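Local coordinates for RavO (Legionella pneumophila subsp. pneumophila, PDB 6DM4), which binds a phosphotyrosine peptide of human Shc1 through its SH2 domain, the part of the longer protein that makes up this chain, at residues 5-8 with 9-12; 22-25 with 26-29; 74-77 with 78-82; 100-103 with 104-108. All coordinates share one frame; numbering follows the deposited sequence. Where two conformers were deposited one is given.

Contacts 1, 3 and 4 touch one another, whereas contact 2 stands apart. Helix 4-13 (contact 1) lies against the hairpin of contact 3, their centres about 10 Å apart, with Ile12 CD1 at 3.7 Å from Ile75 CD1. It also reaches the start of helix 101-119 in contact 4, where Ile12 CD1 is 3.9 Å from Leu105 CD1. Contacts 3 and 4 meet through Leu81 CD2 and Leu105 CD2, 4.0 Å apart. Contact 2 begins helix 25-34, its centre about 22 to 24 Å from the other three; it packs near Arg42, probably the counterpart of the phosphotyrosine-binding arginine conserved in SH2 domains.

Contact 1: residues 5-8 with 9-12; sequences IYKV and MEEI
Ile5 and Met9 lie side by side one helical turn apart, with Ile5 CG1 3.9 Å from Met9 SD. Met9 holds CG beside its own backbone N and anti to the carbonyl carbon (chi1 -73°), which carries the sulfur back toward the start of the helix. There SD also comes to 5.4 Å from the centroid of the Tyr6 ring, an oblique Met-aromatic contact. Ile5 CG2 sits over the centre of one face of that ring, 3.9 Å above its plane, so ring, isoleucine and methionine form one compact apolar group. Tyr6 and Ile5 of the second subunit pack against it. These residues belong to helix 4-13, whose i to i+4 ladder is intact here: Met9 N bonds Ile5 O at 2.9 Å, Glu10 N bonds Tyr6 O, Glu11 N bonds Lys7 O and Ile12 N bonds Val8 O. Val8 and Ile12 lie on the side turned to Ile75 of strand 67-76 and Val101 of helix 101-119; between themselves they meet more loosely, Val8 CG1 to Ile12 CD1 at 4.4 Å. The polar flank is partly exposed at Lys7 and Glu11, yet held by charges. Lys7, bent at chi2 and chi3, curls alongside Glu10 to form a salt bridge, NZ to OE1 at 2.7 Å, met 51° out of the carboxylate plane. A water donates to Lys7 O at 2.8 Å. Trp43 of the second subunit makes a cation-pi contact with Lys7, and its Tyr18 and Arg23 engage Glu10 OE2, while Glu11 OE2 accepts from Val101 N.

Contact 2: residues 22-25 with 26-29; sequences IRTG and EEVK
Thr24 and Glu27 are brought together by two torsions: Thr24 OG1 sits between its backbone N and carbonyl carbon (chi1 66°), and Glu27 CG lies anti to its carbonyl carbon (chi1 -74°), the chain running extended beyond it back toward the residues before the helix. Each side chain then serves the other's backbone. Glu27 N donates to Thr24 OG1 at 3.1 Å, and Thr24 N donates to Glu27 OE1 at 3.2 Å, the two reciprocal bonds of a capping box with Thr24 as N-cap. The glutamate does more than close the box, because OE1 also receives Arg23 N at 2.8 Å, nearly along its C-O axis, while Thr24 N comes from above the carboxylate plane, 40° out of it. Two backbone amides gripping one oxygen would hold the carboxylate in place and fix the chain just ahead of the first turn. Regular helix bonding starts at once, with Val28 N on Thr24 O at 3.1 Å and Lys29 N on Gly25 O at 3.0 Å. On the apolar side Ile22 and Val28 cross at about a right angle, their CG2 methyls 3.6 Å apart. From there the capped start of helix 25-34 packs on the sheet: Ile22 touches Ile40 and Val28 touches Arg42 of strand 40-43, and Val28 reaches Ile68 of strand 67-76, beyond the intervening strand 55-64.

Contact 3: residues 74-77 with 78-82; sequences GINK and NGELF
The Phe82 ring is met at its edge by Gly74 O, in the ring plane and 3.6 Å from CD1, and by Asn76 ND2, 3.3 Å from CE1; Tyr55 meets the same ring edge-to-face. Asn76 chi1 of 70° sets CG between the backbone N and the carbonyl carbon, which swings the amide toward the turn. That amide, its plane 35° from the Glu80 carboxylate, points ND2 to the anti lone pair of Glu80 OE2 at 3.0 Å. Its OD1 takes Glu80 N at 2.9 Å from above the plane, so the Asn76 side chain bridges the turn to Glu80, with a weak further bond to Asn78 N. Gly79 N bonds Asn76 O and Asn76 N bonds Glu80 O at 3.0 Å; with Gly79 at positive phi (85°), this is a type I turn with a G1 bulge. Away from the turn, Ile75 and Leu81 form a non-hydrogen-bonded antiparallel pair, Ile75 CG1 4.1 Å from Leu81 CD1, and Gly74 with Phe82 the next, hydrogen-bonded one. The hairpin joins strands 67-76 and 81-84 in mid-sheet: Ile75 bonds Val56 through the backbone and packs against helix 4-13, while Leu81 pairs with Ile94 of strand 91-94.

Contact 4: residues 100-103 with 104-108; sequences GVMA and TLTQH
Gly100 opens the helix at the N-cap position, and its carbonyl oxygen is gripped twice by Thr104: OG1 donates at 2.8 Å from above the carbonyl plane, and N donates at 3.0 Å. The hydroxyl is placed for this by a chi1 of -58°, which sets OG1 beside its own backbone N. Thr104 OG1 in turn accepts from Leu97 N, tying the turn to the preceding loop. Positive phi at Gly100 (112°) suits a residue without a side chain. Val101 follows, its O taking Leu105 N at 2.8 Å in an almost straight bond (172° at the hydrogen). Its side chain lies alongside that of Leu105, CG1 to CD1 at 4.1 Å, both turned to Ile12 of helix 4-13. Met102, bent at chi2 and chi3, crosses Thr106 at about a right angle, CE reaching to 3.9 Å from OG1, while Thr106 N bonds Met102 O at 2.9 Å. Thr106 OG1 also lies 2.8 Å from Met102 O, though its proton has another acceptor within reach and the bond is not settled. Ala103 bonds weakly: Gln107 N reaches its O at 3.4 Å, and a water joins the same oxygen to Gln107 NE2, while Gln107 OE1 turns to Gln111. Beyond its N-cap the segment is the first turns of helix 101-119, the long C-terminal helix of this SH2 domain, with a threonine hydroxyl bonded back to the carbonyl four residues earlier, a familiar side-chain-to-backbone bond in helices.

Contact 1: residues 5-8 with 9-12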
ATOM      1  N   ILE A   5       0.241   7.810  -8.292  1.00 54.15           N
ATOM      2  CA  ILE A   5       1.070   6.686  -7.857  1.00 51.28           C
ATOM      3  C   ILE A   5       0.559   6.124  -6.537  1.00 49.71           C
ATOM      4  O   ILE A   5       0.546   4.905  -6.330  1.00 46.59           O
ATOM      5  CB  ILE A   5       2.549   7.103  -7.761  1.00 52.17           C
ATOM      6  CG1 ILE A   5       3.398   5.925  -7.269  1.00 48.71           C
ATOM      7  CG2 ILE A   5       2.714   8.315  -6.851  1.00 54.69           C
ATOM      8  CD1 ILE A   5       4.879   6.194  -7.299  1.00 49.80           C
ATOM      9  N   TYR A   6       0.127   6.994  -5.624  1.00 51.76           N
ATOM     10  CA  TYR A   6      -0.357   6.505  -4.338  1.00 50.93           C
ATOM     11  C   TYR A   6      -1.671   5.751  -4.484  1.00 48.59           C
ATOM     12  O   TYR A   6      -1.932   4.815  -3.724  1.00 46.35           O
ATOM     13  CB  TYR A   6      -0.501   7.666  -3.357  1.00 57.33           C
ATOM     14  CG  TYR A   6       0.782   8.437  -3.168  1.00 61.31           C
ATOM     15  CD1 TYR A   6       1.881   7.853  -2.547  1.00 59.96           C
ATOM     16  CD2 TYR A   6       0.902   9.742  -3.620  1.00 67.54           C
ATOM     17  CE1 TYR A   6       3.058   8.555  -2.376  1.00 63.56           C
ATOM     18  CE2 TYR A   6       2.075  10.450  -3.455  1.00 71.01           C
ATOM     19  CZ  TYR A   6       3.149   9.852  -2.833  1.00 68.80           C
ATOM     20  OH  TYR A   6       4.317  10.560  -2.667  1.00 72.59           O
ATOM     21  N   LYS A   7      -2.503   6.128  -5.456  1.00 50.30           N
ATOM     22  CA  LYS A   7      -3.733   5.376  -5.676  1.00 51.48           C
ATOM     23  C   LYS A   7      -3.440   3.999  -6.265  1.00 46.29           C
ATOM     24  O   LYS A   7      -4.117   3.020  -5.929  1.00 43.58           O
ATOM     25  CB  LYS A   7      -4.686   6.161  -6.574  1.00 58.75           C
ATOM     26  CG  LYS A   7      -5.087   7.520  -6.017  1.00 66.97           C
ATOM     27  CD  LYS A   7      -5.470   7.434  -4.546  1.00 69.73           C
ATOM     28  CE  LYS A   7      -6.767   6.667  -4.331  1.00 71.32           C
ATOM     29  NZ  LYS A   7      -6.952   6.340  -2.891  1.00 71.55           N
ATOM     30  N   VAL A   8      -2.433   3.900  -7.139  1.00 43.35           N
ATOM     31  CA  VAL A   8      -2.049   2.596  -7.673  1.00 40.91           C
ATOM     32  C   VAL A   8      -1.428   1.737  -6.578  1.00 39.65           C
ATOM     33  O   VAL A   8      -1.699   0.534  -6.486  1.00 37.19           O
ATOM     34  CB  VAL A   8      -1.096   2.763  -8.871  1.00 42.82           C
ATOM     35  CG1 VAL A   8      -0.685   1.403  -9.424  1.00 41.00           C
ATOM     36  CG2 VAL A   8      -1.751   3.602  -9.962  1.00 45.69           C
ATOM     37  N   MET A   9      -0.590   2.340  -5.730  1.00 40.28           N
ATOM     38  CA  MET A   9      -0.006   1.606  -4.613  1.00 38.72           C
ATOM     39  C   MET A   9      -1.081   1.143  -3.644  1.00 38.94           C
ATOM     40  O   MET A   9      -1.018   0.020  -3.130  1.00 37.96           O
ATOM     41  CB  MET A   9       1.016   2.475  -3.887  1.00 41.36           C
ATOM     42  CG  MET A   9       2.306   2.676  -4.651  1.00 47.45           C
ATOM     43  SD  MET A   9       3.293   3.982  -3.908  1.00 55.33           S
ATOM     44  CE  MET A   9       3.152   3.569  -2.174  1.00 54.08           C
ATOM     45  N   GLU A  10      -2.068   2.000  -3.376  1.00 35.31           N
ATOM     46  CA  GLU A  10      -3.196   1.607  -2.537  1.00 38.16           C
ATOM     47  C   GLU A  10      -3.872   0.362  -3.089  1.00 36.82           C
ATOM     48  O   GLU A  10      -4.140  -0.594  -2.351  1.00 37.41           O
ATOM     49  CB  GLU A  10      -4.199   2.762  -2.429  1.00 40.84           C
ATOM     50  CG  GLU A  10      -5.309   2.553  -1.394  1.00 40.20           C
ATOM     51  CD  GLU A  10      -6.513   3.468  -1.625  1.00 47.26           C
ATOM     52  OE1 GLU A  10      -6.923   3.621  -2.793  1.00 53.19           O
ATOM     53  OE2 GLU A  10      -7.048   4.037  -0.651  1.00 47.34           O
ATOM     54  N   GLU A  11      -4.150   0.354  -4.395  1.00 39.11           N
ATOM     55  CA  GLU A  11      -4.840  -0.775  -5.008  1.00 39.02           C
ATOM     56  C   GLU A  11      -4.044  -2.063  -4.839  1.00 35.61           C
ATOM     57  O   GLU A  11      -4.620  -3.129  -4.600  1.00 33.00           O
ATOM     58  CB  GLU A  11      -5.087  -0.486  -6.491  1.00 43.84           C
ATOM     59  CG  GLU A  11      -6.541  -0.193  -6.835  1.00 52.70           C
ATOM     60  CD  GLU A  11      -6.742   0.152  -8.301  1.00 60.07           C
ATOM     61  OE1 GLU A  11      -6.332   1.255  -8.722  1.00 63.72           O
ATOM     62  OE2 GLU A  11      -7.315  -0.680  -9.036  1.00 62.33           O
ATOM     63  N   ILE A  12      -2.718  -1.981  -4.947  1.00 29.34           N
ATOM     64  CA  ILE A  12      -1.885  -3.177  -4.840  1.00 32.88           C
ATOM     65  C   ILE A  12      -1.747  -3.610  -3.387  1.00 32.35           C
ATOM     66  O   ILE A  12      -1.939  -4.785  -3.052  1.00 31.88           O
ATOM     67  CB  ILE A  12      -0.507  -2.930  -5.487  1.00 32.85           C
ATOM     68  CG1 ILE A  12      -0.653  -2.690  -6.991  1.00 34.85           C
ATOM     69  CG2 ILE A  12       0.454  -4.106  -5.231  1.00 32.78           C
ATOM     70  CD1 ILE A  12       0.665  -2.421  -7.687  1.00 35.22           C
TER
HETATM   71  O   HOH W   1      -6.780   3.449  -5.210  1.00 36.79           O

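Contact 2: residues 22-25 with 26-29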
ATOM      1  N   ILE A  22       7.114 -10.962   3.080  1.00 36.67           N
ATOM      2  CA  ILE A  22       7.900 -11.845   2.225  1.00 37.06           C
ATOM      3  C   ILE A  22       8.848 -10.970   1.421  1.00 40.46           C
ATOM      4  O   ILE A  22       8.426 -10.262   0.497  1.00 41.31           O
ATOM      5  CB  ILE A  22       7.015 -12.697   1.310  1.00 34.82           C
ATOM      6  CG1 ILE A  22       6.122 -13.617   2.142  1.00 34.52           C
ATOM      7  CG2 ILE A  22       7.869 -13.524   0.362  1.00 36.59           C
ATOM      8  CD1 ILE A  22       5.292 -14.561   1.310  1.00 33.77           C
ATOM      9  N   ARG A  23      10.132 -11.002   1.764  1.00 45.25           N
ATOM     10  CA  ARG A  23      11.100 -10.157   1.072  1.00 51.16           C
ATOM     11  C   ARG A  23      12.258 -10.878   0.386  1.00 51.87           C
ATOM     12  O   ARG A  23      12.639 -10.514  -0.726  1.00 54.76           O
ATOM     13  CB  ARG A  23      11.651  -9.097   2.031  1.00 58.38           C
ATOM     14  CG  ARG A  23      10.586  -8.211   2.656  1.00 63.79           C
ATOM     15  CD  ARG A  23      10.028  -7.221   1.647  1.00 67.04           C
ATOM     16  NE  ARG A  23      10.083  -5.848   2.140  1.00 72.71           N
ATOM     17  CZ  ARG A  23      11.209  -5.184   2.377  1.00 78.73           C
ATOM     18  NH1 ARG A  23      12.382  -5.765   2.164  1.00 81.26           N
ATOM     19  NH2 ARG A  23      11.165  -3.937   2.825  1.00 81.87           N
ATOM     20  N   THR A  24      12.823 -11.893   1.033  1.00 47.33           N
ATOM     21  CA  THR A  24      13.955 -12.580   0.440  1.00 45.56           C
ATOM     22  C   THR A  24      13.491 -13.721  -0.458  1.00 40.67           C
ATOM     23  O   THR A  24      12.344 -14.173  -0.394  1.00 38.06           O
ATOM     24  CB  THR A  24      14.870 -13.128   1.533  1.00 49.09           C
ATOM     25  OG1 THR A  24      14.175 -14.151   2.257  1.00 45.79           O
ATOM     26  CG2 THR A  24      15.274 -12.010   2.492  1.00 51.62           C
ATOM     27  N   GLY A  25      14.409 -14.188  -1.309  1.00 40.82           N
ATOM     28  CA  GLY A  25      14.131 -15.371  -2.106  1.00 38.44           C
ATOM     29  C   GLY A  25      13.869 -16.599  -1.259  1.00 36.55           C
ATOM     30  O   GLY A  25      13.036 -17.439  -1.615  1.00 32.88           O
ATOM     31  N   GLU A  26      14.571 -16.717  -0.129  1.00 38.85           N
ATOM     32  CA  GLU A  26      14.321 -17.816   0.800  1.00 41.15           C
ATOM     33  C   GLU A  26      12.893 -17.777   1.323  1.00 37.56           C
ATOM     34  O   GLU A  26      12.227 -18.815   1.412  1.00 35.40           O
ATOM     35  CB  GLU A  26      15.317 -17.752   1.959  1.00 47.96           C
ATOM     36  CG  GLU A  26      15.154 -18.840   3.024  1.00 54.00           C
ATOM     37  CD  GLU A  26      15.300 -20.248   2.474  1.00 56.80           C
ATOM     38  OE1 GLU A  26      14.538 -21.140   2.907  1.00 57.20           O
ATOM     39  OE2 GLU A  26      16.180 -20.468   1.613  1.00 58.21           O
ATOM     40  N   GLU A  27      12.399 -16.583   1.660  1.00 37.92           N
ATOM     41  CA  GLU A  27      11.046 -16.481   2.195  1.00 36.23           C
ATOM     42  C   GLU A  27      10.005 -16.835   1.141  1.00 32.53           C
ATOM     43  O   GLU A  27       8.969 -17.428   1.464  1.00 30.60           O
ATOM     44  CB  GLU A  27      10.815 -15.082   2.764  1.00 36.46           C
ATOM     45  CG  GLU A  27      11.533 -14.880   4.093  1.00 41.08           C
ATOM     46  CD  GLU A  27      11.513 -13.447   4.594  1.00 44.71           C
ATOM     47  OE1 GLU A  27      11.297 -12.525   3.778  1.00 44.42           O
ATOM     48  OE2 GLU A  27      11.736 -13.245   5.809  1.00 48.44           O
ATOM     49  N   VAL A  28      10.265 -16.478  -0.125  1.00 31.66           N
ATOM     50  CA  VAL A  28       9.379 -16.862  -1.224  1.00 28.45           C
ATOM     51  C   VAL A  28       9.309 -18.379  -1.356  1.00 27.97           C
ATOM     52  O   VAL A  28       8.224 -18.962  -1.470  1.00 28.27           O
ATOM     53  CB  VAL A  28       9.840 -16.219  -2.548  1.00 29.20           C
ATOM     54  CG1 VAL A  28       8.975 -16.711  -3.697  1.00 29.25           C
ATOM     55  CG2 VAL A  28       9.789 -14.701  -2.464  1.00 31.34           C
ATOM     56  N   LYS A  29      10.471 -19.039  -1.384  1.00 29.24           N
ATOM     57  CA  LYS A  29      10.482 -20.497  -1.459  1.00 31.08           C
ATOM     58  C   LYS A  29       9.742 -21.118  -0.283  1.00 31.40           C
ATOM     59  O   LYS A  29       8.970 -22.068  -0.457  1.00 30.60           O
ATOM     60  CB  LYS A  29      11.919 -21.024  -1.494  1.00 33.19           C
ATOM     61  CG  LYS A  29      12.737 -20.577  -2.686  1.00 35.04           C
ATOM     62  CD  LYS A  29      14.126 -21.192  -2.612  1.00 39.34           C
ATOM     63  CE  LYS A  29      15.080 -20.590  -3.625  1.00 43.21           C
ATOM     64  NZ  LYS A  29      16.470 -21.098  -3.411  1.00 47.62           N
TER

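Contact 3: residues 74-77 with 78-82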
ATOM      1  N   GLY A  74       6.910  -2.115 -12.351  1.00 37.34           N
ATOM      2  CA  GLY A  74       7.273  -0.795 -11.871  1.00 37.97           C
ATOM      3  C   GLY A  74       6.129   0.178 -12.060  1.00 38.73           C
ATOM      4  O   GLY A  74       5.366   0.089 -13.024  1.00 39.61           O
ATOM      5  N   ILE A  75       6.019   1.112 -11.118  1.00 38.61           N
ATOM      6  CA  ILE A  75       5.042   2.196 -11.168  1.00 40.07           C
ATOM      7  C   ILE A  75       5.804   3.514 -11.164  1.00 42.45           C
ATOM      8  O   ILE A  75       6.610   3.761 -10.259  1.00 42.89           O
ATOM      9  CB  ILE A  75       4.063   2.143  -9.978  1.00 39.03           C
ATOM     10  CG1 ILE A  75       3.481   0.741  -9.807  1.00 38.67           C
ATOM     11  CG2 ILE A  75       2.951   3.181 -10.148  1.00 40.66           C
ATOM     12  CD1 ILE A  75       2.858   0.516  -8.433  1.00 40.08           C
ATOM     13  N   ASN A  76       5.545   4.365 -12.155  1.00 43.65           N
ATOM     14  CA  ASN A  76       6.257   5.631 -12.212  1.00 44.89           C
ATOM     15  C   ASN A  76       5.510   6.692 -11.400  1.00 46.45           C
ATOM     16  O   ASN A  76       4.437   6.442 -10.849  1.00 45.29           O
ATOM     17  CB  ASN A  76       6.506   6.059 -13.666  1.00 47.19           C
ATOM     18  CG  ASN A  76       5.240   6.486 -14.422  1.00 47.78           C
ATOM     19  OD1 ASN A  76       4.200   6.803 -13.844  1.00 47.84           O
ATOM     20  ND2 ASN A  76       5.353   6.518 -15.744  1.00 49.54           N
ATOM     21  N   LYS A  77       6.088   7.898 -11.338  1.00 62.25           N
ATOM     22  CA  LYS A  77       5.557   8.952 -10.471  1.00 65.05           C
ATOM     23  C   LYS A  77       4.132   9.343 -10.842  1.00 65.29           C
ATOM     24  O   LYS A  77       3.365   9.778  -9.975  1.00 65.78           O
ATOM     25  CB  LYS A  77       6.458  10.187 -10.521  1.00 71.92           C
ATOM     26  CG  LYS A  77       7.910   9.941 -10.143  1.00 74.91           C
ATOM     27  CD  LYS A  77       8.077   9.767  -8.643  1.00 75.36           C
ATOM     28  CE  LYS A  77       8.994   8.596  -8.324  1.00 74.65           C
ATOM     29  NZ  LYS A  77       9.646   8.748  -6.992  1.00 77.05           N
ATOM     30  N   ASN A  78       3.761   9.219 -12.114  1.00 64.89           N
ATOM     31  CA  ASN A  78       2.416   9.559 -12.552  1.00 65.31           C
ATOM     32  C   ASN A  78       1.489   8.347 -12.618  1.00 60.74           C
ATOM     33  O   ASN A  78       0.441   8.415 -13.267  1.00 58.70           O
ATOM     34  CB  ASN A  78       2.469  10.285 -13.900  1.00 71.10           C
ATOM     35  CG  ASN A  78       3.308  11.554 -13.846  1.00 76.95           C
ATOM     36  OD1 ASN A  78       3.001  12.478 -13.088  1.00 79.96           O
ATOM     37  ND2 ASN A  78       4.356  11.615 -14.660  1.00 79.17           N
ATOM     38  N   GLY A  79       1.846   7.250 -11.950  1.00 56.48           N
ATOM     39  CA  GLY A  79       0.947   6.127 -11.772  1.00 53.70           C
ATOM     40  C   GLY A  79       0.895   5.117 -12.896  1.00 52.78           C
ATOM     41  O   GLY A  79       0.041   4.224 -12.859  1.00 50.81           O
ATOM     42  N   GLU A  80       1.773   5.221 -13.891  1.00 54.50           N
ATOM     43  CA  GLU A  80       1.776   4.289 -15.010  1.00 50.16           C
ATOM     44  C   GLU A  80       2.469   2.988 -14.622  1.00 47.06           C
ATOM     45  O   GLU A  80       3.488   2.998 -13.925  1.00 46.54           O
ATOM     46  CB  GLU A  80       2.486   4.911 -16.209  1.00 53.40           C
ATOM     47  CG  GLU A  80       1.871   6.208 -16.691  1.00 67.81           C
ATOM     48  CD  GLU A  80       2.392   6.596 -18.056  1.00 70.94           C
ATOM     49  OE1 GLU A  80       1.619   6.511 -19.033  1.00 72.40           O
ATOM     50  OE2 GLU A  80       3.579   6.971 -18.150  1.00 72.04           O
ATOM     51  N   LEU A  81       1.918   1.869 -15.092  1.00 45.56           N
ATOM     52  CA  LEU A  81       2.427   0.536 -14.793  1.00 44.68           C
ATOM     53  C   LEU A  81       3.301   0.025 -15.932  1.00 44.07           C
ATOM     54  O   LEU A  81       3.061   0.320 -17.108  1.00 46.20           O
ATOM     55  CB  LEU A  81       1.273  -0.440 -14.544  1.00 44.00           C
ATOM     56  CG  LEU A  81       1.614  -1.863 -14.091  1.00 44.02           C
ATOM     57  CD1 LEU A  81       2.388  -1.862 -12.775  1.00 42.51           C
ATOM     58  CD2 LEU A  81       0.348  -2.702 -13.976  1.00 44.49           C
ATOM     59  N   PHE A  82       4.331  -0.739 -15.568  1.00 42.96           N
ATOM     60  CA  PHE A  82       5.281  -1.283 -16.528  1.00 44.14           C
ATOM     61  C   PHE A  82       5.743  -2.655 -16.060  1.00 42.40           C
ATOM     62  O   PHE A  82       5.920  -2.877 -14.860  1.00 40.87           O
ATOM     63  CB  PHE A  82       6.512  -0.382 -16.697  1.00 46.40           C
ATOM     64  CG  PHE A  82       6.189   1.038 -17.075  1.00 48.84           C
ATOM     65  CD1 PHE A  82       5.831   1.965 -16.108  1.00 52.41           C
ATOM     66  CD2 PHE A  82       6.259   1.447 -18.393  1.00 51.85           C
ATOM     67  CE1 PHE A  82       5.536   3.273 -16.455  1.00 51.51           C
ATOM     68  CE2 PHE A  82       5.962   2.756 -18.749  1.00 58.25           C
ATOM     69  CZ  PHE A  82       5.602   3.669 -17.779  1.00 54.59           C
TER

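Contact 4: residues 100-103 with 104-108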
ATOM      1  N   GLY A 100      -9.422  -2.459 -13.174  1.00 46.59           N
ATOM      2  CA  GLY A 100      -8.435  -1.819 -12.333  1.00 45.20           C
ATOM      3  C   GLY A 100      -7.098  -2.539 -12.323  1.00 40.97           C
ATOM      4  O   GLY A 100      -6.837  -3.473 -13.091  1.00 39.35           O
ATOM      5  N   VAL A 101      -6.240  -2.077 -11.411  1.00 41.15           N
ATOM      6  CA  VAL A 101      -4.836  -2.472 -11.436  1.00 39.75           C
ATOM      7  C   VAL A 101      -4.682  -3.939 -11.060  1.00 36.86           C
ATOM      8  O   VAL A 101      -3.963  -4.691 -11.729  1.00 35.96           O
ATOM      9  CB  VAL A 101      -4.008  -1.563 -10.509  1.00 41.40           C
ATOM     10  CG1 VAL A 101      -2.574  -2.063 -10.420  1.00 41.03           C
ATOM     11  CG2 VAL A 101      -4.051  -0.126 -11.004  1.00 46.08           C
ATOM     12  N   MET A 102      -5.341  -4.370  -9.982  1.00 35.49           N
ATOM     13  CA  MET A 102      -5.196  -5.763  -9.570  1.00 36.49           C
ATOM     14  C   MET A 102      -5.783  -6.699 -10.617  1.00 36.81           C
ATOM     15  O   MET A 102      -5.227  -7.769 -10.886  1.00 35.29           O
ATOM     16  CB  MET A 102      -5.858  -6.001  -8.213  1.00 37.39           C
ATOM     17  CG  MET A 102      -4.963  -5.778  -6.992  1.00 38.03           C
ATOM     18  SD  MET A 102      -3.304  -6.503  -7.084  1.00 37.42           S
ATOM     19  CE  MET A 102      -3.673  -8.198  -7.558  1.00 37.49           C
ATOM     20  N   ALA A 103      -6.905  -6.307 -11.228  1.00 37.34           N
ATOM     21  CA  ALA A 103      -7.446  -7.090 -12.333  1.00 38.91           C
ATOM     22  C   ALA A 103      -6.454  -7.181 -13.479  1.00 38.49           C
ATOM     23  O   ALA A 103      -6.401  -8.202 -14.177  1.00 41.32           O
ATOM     24  CB  ALA A 103      -8.763  -6.489 -12.824  1.00 41.77           C
ATOM     25  N   THR A 104      -5.644  -6.137 -13.673  1.00 37.92           N
ATOM     26  CA  THR A 104      -4.655  -6.139 -14.745  1.00 37.76           C
ATOM     27  C   THR A 104      -3.487  -7.054 -14.409  1.00 36.70           C
ATOM     28  O   THR A 104      -3.116  -7.926 -15.207  1.00 35.48           O
ATOM     29  CB  THR A 104      -4.158  -4.715 -15.002  1.00 38.18           C
ATOM     30  OG1 THR A 104      -5.267  -3.873 -15.345  1.00 42.90           O
ATOM     31  CG2 THR A 104      -3.149  -4.705 -16.136  1.00 36.27           C
ATOM     32  N   LEU A 105      -2.888  -6.857 -13.231  1.00 33.75           N
ATOM     33  CA  LEU A 105      -1.768  -7.689 -12.806  1.00 34.27           C
ATOM     34  C   LEU A 105      -2.154  -9.160 -12.776  1.00 33.65           C
ATOM     35  O   LEU A 105      -1.375 -10.020 -13.206  1.00 36.22           O
ATOM     36  CB  LEU A 105      -1.278  -7.229 -11.434  1.00 34.39           C
ATOM     37  CG  LEU A 105      -0.461  -5.937 -11.437  1.00 34.76           C
ATOM     38  CD1 LEU A 105      -0.276  -5.412 -10.016  1.00 35.74           C
ATOM     39  CD2 LEU A 105       0.882  -6.164 -12.123  1.00 35.43           C
ATOM     40  N   THR A 106      -3.364  -9.466 -12.302  1.00 32.38           N
ATOM     41  CA  THR A 106      -3.813 -10.854 -12.259  1.00 34.86           C
ATOM     42  C   THR A 106      -3.778 -11.487 -13.646  1.00 35.50           C
ATOM     43  O   THR A 106      -3.315 -12.623 -13.812  1.00 34.77           O
ATOM     44  CB  THR A 106      -5.216 -10.934 -11.661  1.00 35.19           C
ATOM     45  OG1 THR A 106      -5.176 -10.488 -10.300  1.00 36.49           O
ATOM     46  CG2 THR A 106      -5.731 -12.366 -11.698  1.00 37.89           C
ATOM     47  N   GLN A 107      -4.252 -10.760 -14.660  1.00 33.78           N
ATOM     48  CA  GLN A 107      -4.219 -11.294 -16.018  1.00 35.33           C
ATOM     49  C   GLN A 107      -2.791 -11.443 -16.527  1.00 35.41           C
ATOM     50  O   GLN A 107      -2.457 -12.451 -17.155  1.00 38.50           O
ATOM     51  CB  GLN A 107      -5.032 -10.401 -16.959  1.00 36.42           C
ATOM     52  CG  GLN A 107      -6.521 -10.450 -16.693  1.00 38.46           C
ATOM     53  CD  GLN A 107      -7.076 -11.854 -16.823  1.00 41.49           C
ATOM     54  OE1 GLN A 107      -6.775 -12.563 -17.783  1.00 42.69           O
ATOM     55  NE2 GLN A 107      -7.902 -12.258 -15.865  1.00 43.55           N
ATOM     56  N   HIS A 108      -1.933 -10.455 -16.272  1.00 33.99           N
ATOM     57  CA  HIS A 108      -0.554 -10.527 -16.751  0.50 33.24           C
ATOM     58  C   HIS A 108       0.196 -11.679 -16.097  1.00 32.13           C
ATOM     59  O   HIS A 108       1.007 -12.352 -16.746  1.00 31.75           O
ATOM     60  CB  HIS A 108       0.163  -9.202 -16.482  0.50 33.19           C
ATOM     61  CG  HIS A 108       1.469  -9.055 -17.201  0.50 33.42           C
ATOM     62  ND1 HIS A 108       2.665  -9.483 -16.668  0.50 32.90           N
ATOM     63  CD2 HIS A 108       1.768  -8.508 -18.403  0.50 35.49           C
ATOM     64  CE1 HIS A 108       3.644  -9.216 -17.514  0.50 33.58           C
ATOM     65  NE2 HIS A 108       3.126  -8.624 -18.575  0.50 36.05           N
TER
HETATM   66  O   HOH W   2      -8.610 -10.328 -13.623  1.00 39.72           O